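Local coordinates for protein N-(5'-phosphoribosyl)anthranilate isomerase (Pyrococcus furiosus, PDB 4AAJ) that isomerises N-(5-phospho-beta-D-ribosyl)anthranilate to 1-(2-carboxyphenylamino)-1-deoxy-D-ribulose 5-phosphate, the third of five steps from chorismate to L-tryptophan, at residues 71-76 with 93-98; 26-31 with 44-49; 148-153 with 174-179. All coordinates share one frame; numbering follows the deposited sequence.

In a barrel of eight parallel strands, interactions 1 and 3 each pair neighbouring strands, while interaction 2 sets the loop after the first strand against the second. Along the chain they come in series: interaction 2 closes first, then interaction 1, then interaction 3. Interactions 2 and 1 adjoin, with centres about 9 Å apart, because strands 43-47 and 72-76 are sheet neighbours. Interaction 3 joins strands 149-153 and 176-179, its centre about 14 Å from that of interaction 1 and 18 Å from that of interaction 2. Strand 117-123 separates 95-98 from 149-153, yet Q97 touches L151 within the barrel. A single continuous sheet thus unites all three contacts in this monomeric enzyme.

Interaction 1: residues 71-76 with 93-98; sequences PVFLVS and AQYIQV
P71 and F73 both meet Y95 through CH-pi contacts, with the roles of ring and donor exchanged. P71 CB sits over the centre of the Y95 ring, 3.5 Å from its centroid and 12° off the normal. Y95 in turn lays its own CB on a face of the F73 ring, 3.7 Å from that centroid, while the backbone of I96 borders the edge. The two rings stand obliquely, their planes at 55°. With CG beside its backbone N (chi1 -64°), Y95 turns its ring back toward the proline.

Beyond the rings, the parallel strands 72-76 and 95-98 are joined by a ladder: L74 N to Y95 O at 2.8 Å, Q97 N to L74 O at 2.8 Å and S76 N to Q97 O at 3.1 Å. A water bridges V72 O and Q94 N just before it. On one side of the sheet Q97 runs alongside V75, NE2 lying 3.7 Å from V75 CG1, and its OE1 accepts a bond from K24 NZ. On the other side L74 CB meets A93 CB at 3.8 Å, and W84 and T91 of helix 81-91 pack there, completing a beta-alpha-beta crossover.

Apolar surfaces thus flank nearly straight backbone bonds, and the buried amide of Q97 is likely to be fixed by its lysine partner rather than by the neighbouring strand.

Interaction 2: residues 26-31 with 44-49; sequences CGIKSL and TGVVVN. With SO4 (sulfate ion), chain D.
Flat peptide groups, not rings, organise the meeting of G27 and I28 with G45. The G45 carbonyl oxygen takes two backbone N-H groups from the 26-31 loop: I28 N approaches at 3.0 Å, nearly along the C=O axis, whereas G27 N makes a weak bond at 3.1 Å, bent to 123° at the hydrogen. G27 adopts a positive phi, a conformation glycine takes more readily than other residues. A water then links I28 O to V47 N, carrying the backbone connection one step further.

The I28 side chain crosses T44 at about a right angle. Its CG1 occupies the crowded position between backbone N and carbonyl carbon (chi1 64°), so that CD1 reaches to 3.4 Å from T44 OG1, a hydroxyl hydrogen-bonded to I25 O, while CG1 itself lies 4.0 Å from V46 CG1.

In the TIM-barrel plan this is the turn that leaves the first strand, 22-25, for helix 31-38, pressed against the second strand, 43-47. L34 and V37 of that helix and I64 of helix 58-67 close around I28.

S30 is the N-cap of helix 31-38, its OG bonded to E33 N, and past it L31 N donates to O1 of a sulfate at 3.0 Å, an ion probably supplied by the crystallisation liquor and held also by E32 N and K60 NZ.

Interaction 3: residues 148-153 with 174-179; sequences DMVLLD and IPVIVA
This is a strand-to-strand joint in the wall of the TIM barrel, pairing parallel neighbours 149-153 and 176-179, whose axes diverge by 23°. Three backbone bonds carry it: I177 N to V150 O at 2.8 Å, L152 N to I177 O at 2.8 Å and A179 N to L152 O at 2.9 Å. L152 both donates to and accepts from the opposite strand.

On the face turned toward the barrel interior, L151 bends over the neighbouring strand: a chi1 of 171° swings CG away from the backbone N, and CD1 then comes 3.4 Å from I177 O and 3.8 Å from A179 CB. On the outward face V150 and V176 lie side by side, their CG1 atoms 3.8 Å apart. L152 crosses V176 obliquely, and I174 crosses V150 at about a right angle, its CD1 meeting V150 CG2.

M149 packs across the start of the joint, meeting I177 at about a right angle and P175 obliquely. Its first torsion carries CG to 3.7 Å from I177 CG1; bends at chi2 (52°) and chi3 then set SD 3.7 Å from P175 O, with CE lying beside the proline ring. Cutting the side chain back to an alanine here would probably leave I177 CG1 and P175 without their methionine packing and open a gap at this end of the strand pair.

Strand 117-123 continues the sheet beyond 149-153, bonding M149, L151 and D153 through its backbone. D200 of strand 198-201 touches L151, I177 and A179 on the inward face. Outside, L138, L139 and I142 of helix 131-144 pack on L152, I174 and V150, so the joint lies between this helix and the barrel interior.

Interaction 1: residues 71-76 with 93-98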
loop_
_atom_site.group_PDB
_atom_site.type_symbol
_atom_site.label_atom_id
_atom_site.label_comp_id
_atom_site.label_asym_id
_atom_site.label_seq_id
_atom_site.Cartn_x
_atom_site.Cartn_y
_atom_site.Cartn_z
ATOM N N PRO A 71 5.791 1.575 -10.585
ATOM C CA PRO A 71 6.183 0.641 -9.527
ATOM C C PRO A 71 5.058 -0.337 -9.195
ATOM O O PRO A 71 3.906 0.068 -9.016
ATOM C CB PRO A 71 6.448 1.567 -8.340
ATOM C CG PRO A 71 6.964 2.816 -9.000
ATOM C CD PRO A 71 6.121 2.975 -10.231
ATOM N N VAL A 72 5.416 -1.614 -9.131
ATOM C CA VAL A 72 4.484 -2.651 -8.700
ATOM C C VAL A 72 4.971 -3.206 -7.362
ATOM O O VAL A 72 6.049 -3.798 -7.261
ATOM C CB VAL A 72 4.393 -3.785 -9.745
ATOM C CG1 VAL A 72 3.459 -4.908 -9.263
ATOM C CG2 VAL A 72 3.890 -3.233 -11.062
ATOM N N PHE A 73 4.174 -2.993 -6.325
ATOM C CA PHE A 73 4.510 -3.512 -5.012
ATOM C C PHE A 73 4.128 -4.994 -4.926
ATOM O O PHE A 73 3.018 -5.358 -5.269
ATOM C CB PHE A 73 3.791 -2.699 -3.936
ATOM C CG PHE A 73 4.472 -1.379 -3.640
ATOM C CD1 PHE A 73 4.258 -0.268 -4.459
ATOM C CD2 PHE A 73 5.352 -1.273 -2.569
ATOM C CE1 PHE A 73 4.922 0.943 -4.203
ATOM C CE2 PHE A 73 6.009 -0.070 -2.297
ATOM C CZ PHE A 73 5.793 1.034 -3.123
ATOM N N LEU A 74 5.067 -5.818 -4.481
ATOM C CA LEU A 74 4.754 -7.207 -4.105
ATOM C C LEU A 74 4.193 -7.163 -2.681
ATOM O O LEU A 74 4.918 -6.857 -1.735
ATOM C CB LEU A 74 6.021 -8.045 -4.176
ATOM C CG LEU A 74 5.894 -9.566 -4.046
ATOM C CD1 LEU A 74 5.226 -10.092 -5.311
ATOM C CD2 LEU A 74 7.277 -10.175 -3.838
ATOM N N VAL A 75 2.892 -7.432 -2.545
ATOM C CA VAL A 75 2.157 -7.204 -1.290
ATOM C C VAL A 75 1.925 -8.560 -0.652
ATOM O O VAL A 75 1.411 -9.456 -1.309
ATOM C CB VAL A 75 0.783 -6.564 -1.562
ATOM C CG1 VAL A 75 0.023 -6.287 -0.269
ATOM C CG2 VAL A 75 0.927 -5.276 -2.383
ATOM N N SER A 76 2.295 -8.715 0.611
ATOM C CA SER A 76 2.096 -10.008 1.259
ATOM C C SER A 76 2.026 -9.902 2.783
ATOM O O SER A 76 2.541 -8.946 3.384
ATOM C CB SER A 76 3.231 -10.939 0.876
ATOM O OG SER A 76 2.982 -12.279 1.309
ATOM N N ALA A 93 10.557 -8.468 -8.193
ATOM C CA ALA A 93 9.984 -7.267 -7.570
ATOM C C ALA A 93 11.083 -6.312 -7.117
ATOM O O ALA A 93 12.123 -6.745 -6.608
ATOM C CB ALA A 93 9.121 -7.650 -6.363
ATOM N N GLN A 94 10.828 -5.018 -7.275
ATOM C CA GLN A 94 11.752 -3.993 -6.764
ATOM C C GLN A 94 11.131 -3.186 -5.626
ATOM O O GLN A 94 11.814 -2.361 -4.972
ATOM C CB GLN A 94 12.178 -3.067 -7.897
ATOM C CG GLN A 94 13.052 -3.755 -8.931
ATOM C CD GLN A 94 13.383 -2.838 -10.085
ATOM O OE1 GLN A 94 12.521 -2.516 -10.894
ATOM N NE2 GLN A 94 14.633 -2.407 -10.160
ATOM N N TYR A 95 9.847 -3.450 -5.392
ATOM C CA TYR A 95 9.035 -2.765 -4.388
ATOM C C TYR A 95 8.284 -3.834 -3.642
ATOM O O TYR A 95 7.672 -4.700 -4.277
ATOM C CB TYR A 95 8.006 -1.838 -5.050
ATOM C CG TYR A 95 8.653 -0.712 -5.836
ATOM C CD1 TYR A 95 9.061 -0.902 -7.159
ATOM C CD2 TYR A 95 8.850 0.537 -5.245
ATOM C CE1 TYR A 95 9.667 0.132 -7.878
ATOM C CE2 TYR A 95 9.457 1.573 -5.941
ATOM C CZ TYR A 95 9.857 1.365 -7.255
ATOM O OH TYR A 95 10.441 2.407 -7.942
ATOM N N ILE A 96 8.320 -3.775 -2.317
ATOM C CA ILE A 96 7.513 -4.699 -1.498
ATOM C C ILE A 96 6.662 -3.969 -0.478
ATOM O O ILE A 96 7.018 -2.883 0.004
ATOM C CB ILE A 96 8.366 -5.788 -0.811
ATOM C CG1 ILE A 96 9.227 -5.218 0.335
ATOM C CG2 ILE A 96 9.206 -6.529 -1.848
ATOM C CD1 ILE A 96 9.932 -6.299 1.149
ATOM N N GLN A 97 5.525 -4.575 -0.160
ATOM C CA GLN A 97 4.620 -4.019 0.826
ATOM C C GLN A 97 4.398 -5.098 1.858
ATOM O O GLN A 97 3.831 -6.156 1.571
ATOM C CB GLN A 97 3.330 -3.562 0.180
ATOM C CG GLN A 97 2.287 -3.041 1.159
ATOM C CD GLN A 97 1.101 -2.462 0.430
ATOM O OE1 GLN A 97 1.260 -1.750 -0.556
ATOM N NE2 GLN A 97 -0.091 -2.781 0.896
ATOM N N VAL A 98 4.911 -4.843 3.055
ATOM C CA VAL A 98 4.895 -5.841 4.112
ATOM C C VAL A 98 3.711 -5.606 5.056
ATOM O O VAL A 98 3.640 -4.557 5.711
ATOM C CB VAL A 98 6.221 -5.815 4.903
ATOM C CG1 VAL A 98 6.197 -6.878 5.990
ATOM C CG2 VAL A 98 7.418 -6.024 3.970
HETATM O O HOH W 1 8.413 -4.319 -8.503
#

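Interaction 2: residues 26-31 with 44-49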
loop_
_atom_site.group_PDB
_atom_site.type_symbol
_atom_site.label_atom_id
_atom_site.label_comp_id
_atom_site.label_asym_id
_atom_site.label_seq_id
_atom_site.Cartn_x
_atom_site.Cartn_y
_atom_site.Cartn_z
ATOM N N CYS A 26 -4.228 -0.764 -5.552
ATOM C CA CYS A 26 -3.691 -2.030 -5.055
ATOM C C CYS A 26 -4.518 -3.241 -5.485
ATOM O O CYS A 26 -5.704 -3.117 -5.786
ATOM C CB CYS A 26 -3.600 -2.006 -3.521
ATOM S SG CYS A 26 -2.472 -3.276 -2.910
ATOM N N GLY A 27 -3.871 -4.399 -5.505
ATOM C CA GLY A 27 -4.555 -5.680 -5.684
ATOM C C GLY A 27 -5.042 -5.948 -7.089
ATOM O O GLY A 27 -6.194 -6.343 -7.281
ATOM N N ILE A 28 -4.185 -5.713 -8.076
ATOM C CA ILE A 28 -4.523 -6.114 -9.456
ATOM C C ILE A 28 -4.142 -7.572 -9.717
ATOM O O ILE A 28 -3.195 -8.113 -9.112
ATOM C CB ILE A 28 -3.926 -5.154 -10.526
ATOM C CG1 ILE A 28 -2.395 -5.182 -10.497
ATOM C CG2 ILE A 28 -4.499 -3.747 -10.365
ATOM C CD1 ILE A 28 -1.751 -4.491 -11.696
ATOM N N LYS A 29 -4.887 -8.221 -10.616
ATOM C CA LYS A 29 -4.731 -9.647 -10.846
ATOM C C LYS A 29 -4.397 -10.020 -12.292
ATOM O O LYS A 29 -4.134 -11.186 -12.582
ATOM C CB LYS A 29 -5.985 -10.403 -10.406
ATOM C CG LYS A 29 -6.337 -10.222 -8.936
ATOM C CD LYS A 29 -7.541 -11.065 -8.536
ATOM C CE LYS A 29 -7.148 -12.524 -8.364
ATOM N NZ LYS A 29 -8.215 -13.276 -7.650
ATOM N N SER A 30 -4.382 -9.035 -13.183
ATOM C CA SER A 30 -4.151 -9.311 -14.602
ATOM C C SER A 30 -3.372 -8.194 -15.270
ATOM O O SER A 30 -3.400 -7.041 -14.822
ATOM C CB SER A 30 -5.493 -9.469 -15.321
ATOM O OG SER A 30 -6.269 -8.293 -15.178
ATOM N N LEU A 31 -2.704 -8.541 -16.366
ATOM C CA LEU A 31 -2.123 -7.541 -17.263
ATOM C C LEU A 31 -3.164 -6.537 -17.772
ATOM O O LEU A 31 -2.848 -5.367 -17.986
ATOM C CB LEU A 31 -1.377 -8.217 -18.425
ATOM C CG LEU A 31 -0.157 -9.064 -18.033
ATOM C CD1 LEU A 31 0.211 -10.067 -19.125
ATOM C CD2 LEU A 31 1.035 -8.187 -17.691
ATOM N N THR A 44 1.076 0.482 -8.309
ATOM C CA THR A 44 0.072 -0.568 -8.154
ATOM C C THR A 44 0.672 -1.655 -7.252
ATOM O O THR A 44 1.787 -1.502 -6.732
ATOM C CB THR A 44 -0.413 -1.111 -9.533
ATOM O OG1 THR A 44 -1.548 -1.971 -9.355
ATOM C CG2 THR A 44 0.688 -1.872 -10.270
ATOM N N GLY A 45 -0.070 -2.747 -7.055
ATOM C CA GLY A 45 0.390 -3.804 -6.175
ATOM C C GLY A 45 -0.238 -5.122 -6.568
ATOM O O GLY A 45 -1.359 -5.147 -7.112
ATOM N N VAL A 46 0.522 -6.190 -6.360
ATOM C CA VAL A 46 0.033 -7.557 -6.580
ATOM C C VAL A 46 0.151 -8.315 -5.265
ATOM O O VAL A 46 1.176 -8.226 -4.588
ATOM C CB VAL A 46 0.768 -8.295 -7.721
ATOM C CG1 VAL A 46 0.426 -7.675 -9.080
ATOM C CG2 VAL A 46 2.279 -8.368 -7.511
ATOM N N VAL A 47 -0.904 -9.041 -4.909
ATOM C CA VAL A 47 -0.943 -9.777 -3.642
ATOM C C VAL A 47 -0.479 -11.218 -3.891
ATOM O O VAL A 47 -0.995 -11.901 -4.781
ATOM C CB VAL A 47 -2.367 -9.773 -3.015
ATOM C CG1 VAL A 47 -2.427 -10.633 -1.743
ATOM C CG2 VAL A 47 -2.844 -8.346 -2.745
ATOM N N VAL A 48 0.518 -11.649 -3.134
ATOM C CA VAL A 48 1.017 -13.032 -3.203
ATOM C C VAL A 48 1.100 -13.638 -1.814
ATOM O O VAL A 48 1.274 -12.920 -0.834
ATOM C CB VAL A 48 2.405 -13.185 -3.889
ATOM C CG1 VAL A 48 2.376 -12.659 -5.302
ATOM C CG2 VAL A 48 3.560 -12.587 -3.066
ATOM N N ASN A 49 0.977 -14.968 -1.739
ATOM C CA ASN A 49 1.237 -15.704 -0.492
ATOM C C ASN A 49 0.528 -15.094 0.713
ATOM O O ASN A 49 1.110 -14.956 1.798
ATOM C CB ASN A 49 2.742 -15.853 -0.251
ATOM C CG ASN A 49 3.413 -16.634 -1.356
ATOM O OD1 ASN A 49 2.734 -17.280 -2.174
ATOM N ND2 ASN A 49 4.733 -16.563 -1.414
HETATM S S SO4 D . -4.367 -11.003 -18.591
HETATM O O1 SO4 D . -3.175 -11.204 -17.731
HETATM O O2 SO4 D . -3.977 -11.268 -19.991
HETATM O O3 SO4 D . -4.891 -9.627 -18.511
HETATM O O4 SO4 D . -5.420 -11.953 -18.157
HETATM O O HOH W 2 -3.386 -8.770 -6.458
#

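Interaction 3: residues 148-153 with 174-179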
loop_
_atom_site.group_PDB
_atom_site.type_symbol
_atom_site.label_atom_id
_atom_site.label_comp_id
_atom_site.label_asym_id
_atom_site.label_seq_id
_atom_site.Cartn_x
_atom_site.Cartn_y
_atom_site.Cartn_z
ATOM N N ASP A 148 10.997 2.322 4.047
ATOM C CA ASP A 148 11.072 3.456 3.125
ATOM C C ASP A 148 9.777 4.262 3.041
ATOM O O ASP A 148 9.796 5.440 2.687
ATOM C CB ASP A 148 11.463 2.973 1.732
ATOM C CG ASP A 148 12.832 2.321 1.714
ATOM O OD1 ASP A 148 13.827 3.046 1.949
ATOM O OD2 ASP A 148 12.917 1.087 1.509
ATOM N N MET A 149 8.649 3.617 3.322
ATOM C CA MET A 149 7.353 4.302 3.334
ATOM C C MET A 149 6.450 3.609 4.331
ATOM O O MET A 149 6.546 2.398 4.525
ATOM C CB MET A 149 6.717 4.315 1.933
ATOM C CG MET A 149 5.379 5.063 1.815
ATOM S SD MET A 149 5.373 6.766 2.450
ATOM C CE MET A 149 6.507 7.531 1.288
ATOM N N VAL A 150 5.591 4.388 4.977
ATOM C CA VAL A 150 4.629 3.851 5.925
ATOM C C VAL A 150 3.246 3.827 5.281
ATOM O O VAL A 150 2.781 4.816 4.707
ATOM C CB VAL A 150 4.597 4.691 7.234
ATOM C CG1 VAL A 150 3.339 4.416 8.036
ATOM C CG2 VAL A 150 5.823 4.420 8.083
ATOM N N LEU A 151 2.575 2.693 5.389
ATOM C CA LEU A 151 1.197 2.596 4.965
ATOM C C LEU A 151 0.368 2.432 6.231
ATOM O O LEU A 151 0.724 1.630 7.093
ATOM C CB LEU A 151 0.999 1.403 4.019
ATOM C CG LEU A 151 -0.433 1.014 3.628
ATOM C CD1 LEU A 151 -1.100 2.040 2.733
ATOM C CD2 LEU A 151 -0.423 -0.355 2.942
ATOM N N LEU A 152 -0.686 3.232 6.365
ATOM C CA LEU A 152 -1.583 3.146 7.524
ATOM C C LEU A 152 -2.909 2.552 7.091
ATOM O O LEU A 152 -3.575 3.101 6.215
ATOM C CB LEU A 152 -1.805 4.527 8.158
ATOM C CG LEU A 152 -0.596 5.286 8.721
ATOM C CD1 LEU A 152 -1.075 6.587 9.372
ATOM C CD2 LEU A 152 0.202 4.447 9.701
ATOM N N ASP A 153 -3.275 1.422 7.702
ATOM C CA ASP A 153 -4.536 0.729 7.404
ATOM C C ASP A 153 -5.624 1.178 8.350
ATOM O O ASP A 153 -5.502 0.978 9.556
ATOM C CB ASP A 153 -4.399 -0.784 7.592
ATOM C CG ASP A 153 -3.379 -1.405 6.686
ATOM O OD1 ASP A 153 -3.318 -1.034 5.496
ATOM O OD2 ASP A 153 -2.644 -2.292 7.172
ATOM N N ILE A 174 5.345 12.188 9.781
ATOM C CA ILE A 174 6.084 11.373 8.805
ATOM C C ILE A 174 5.287 11.198 7.500
ATOM O O ILE A 174 4.062 11.270 7.524
ATOM C CB ILE A 174 6.464 9.987 9.383
ATOM C CG1 ILE A 174 5.216 9.215 9.799
ATOM C CG2 ILE A 174 7.409 10.126 10.572
ATOM C CD1 ILE A 174 5.435 7.733 9.943
ATOM N N PRO A 175 5.977 10.970 6.359
ATOM C CA PRO A 175 5.213 10.683 5.143
ATOM C C PRO A 175 4.462 9.373 5.321
ATOM O O PRO A 175 5.050 8.402 5.759
ATOM C CB PRO A 175 6.301 10.488 4.073
ATOM C CG PRO A 175 7.524 11.134 4.640
ATOM C CD PRO A 175 7.429 10.878 6.116
ATOM N N VAL A 176 3.168 9.377 5.031
ATOM C CA VAL A 176 2.369 8.145 5.067
ATOM C C VAL A 176 1.461 8.016 3.855
ATOM O O VAL A 176 1.028 9.012 3.271
ATOM C CB VAL A 176 1.484 8.010 6.339
ATOM C CG1 VAL A 176 2.308 8.094 7.615
ATOM C CG2 VAL A 176 0.374 9.040 6.351
ATOM N N ILE A 177 1.157 6.770 3.499
ATOM C CA ILE A 177 0.089 6.465 2.558
ATOM C C ILE A 177 -1.044 5.931 3.408
ATOM O O ILE A 177 -0.811 5.093 4.266
ATOM C CB ILE A 177 0.534 5.364 1.549
ATOM C CG1 ILE A 177 1.852 5.747 0.869
ATOM C CG2 ILE A 177 -0.559 5.048 0.544
ATOM C CD1 ILE A 177 1.801 7.003 0.039
ATOM N N VAL A 178 -2.253 6.443 3.213
ATOM C CA VAL A 178 -3.382 5.997 4.026
ATOM C C VAL A 178 -4.297 5.081 3.188
ATOM O O VAL A 178 -4.481 5.299 1.998
ATOM C CB VAL A 178 -4.102 7.208 4.664
ATOM C CG1 VAL A 178 -4.817 8.048 3.604
ATOM C CG2 VAL A 178 -5.052 6.770 5.775
ATOM N N ALA A 179 -4.816 4.024 3.798
ATOM C CA ALA A 179 -5.681 3.088 3.077
ATOM C C ALA A 179 -6.785 2.571 3.979
ATOM O O ALA A 179 -6.647 2.573 5.205
ATOM C CB ALA A 179 -4.875 1.924 2.529
#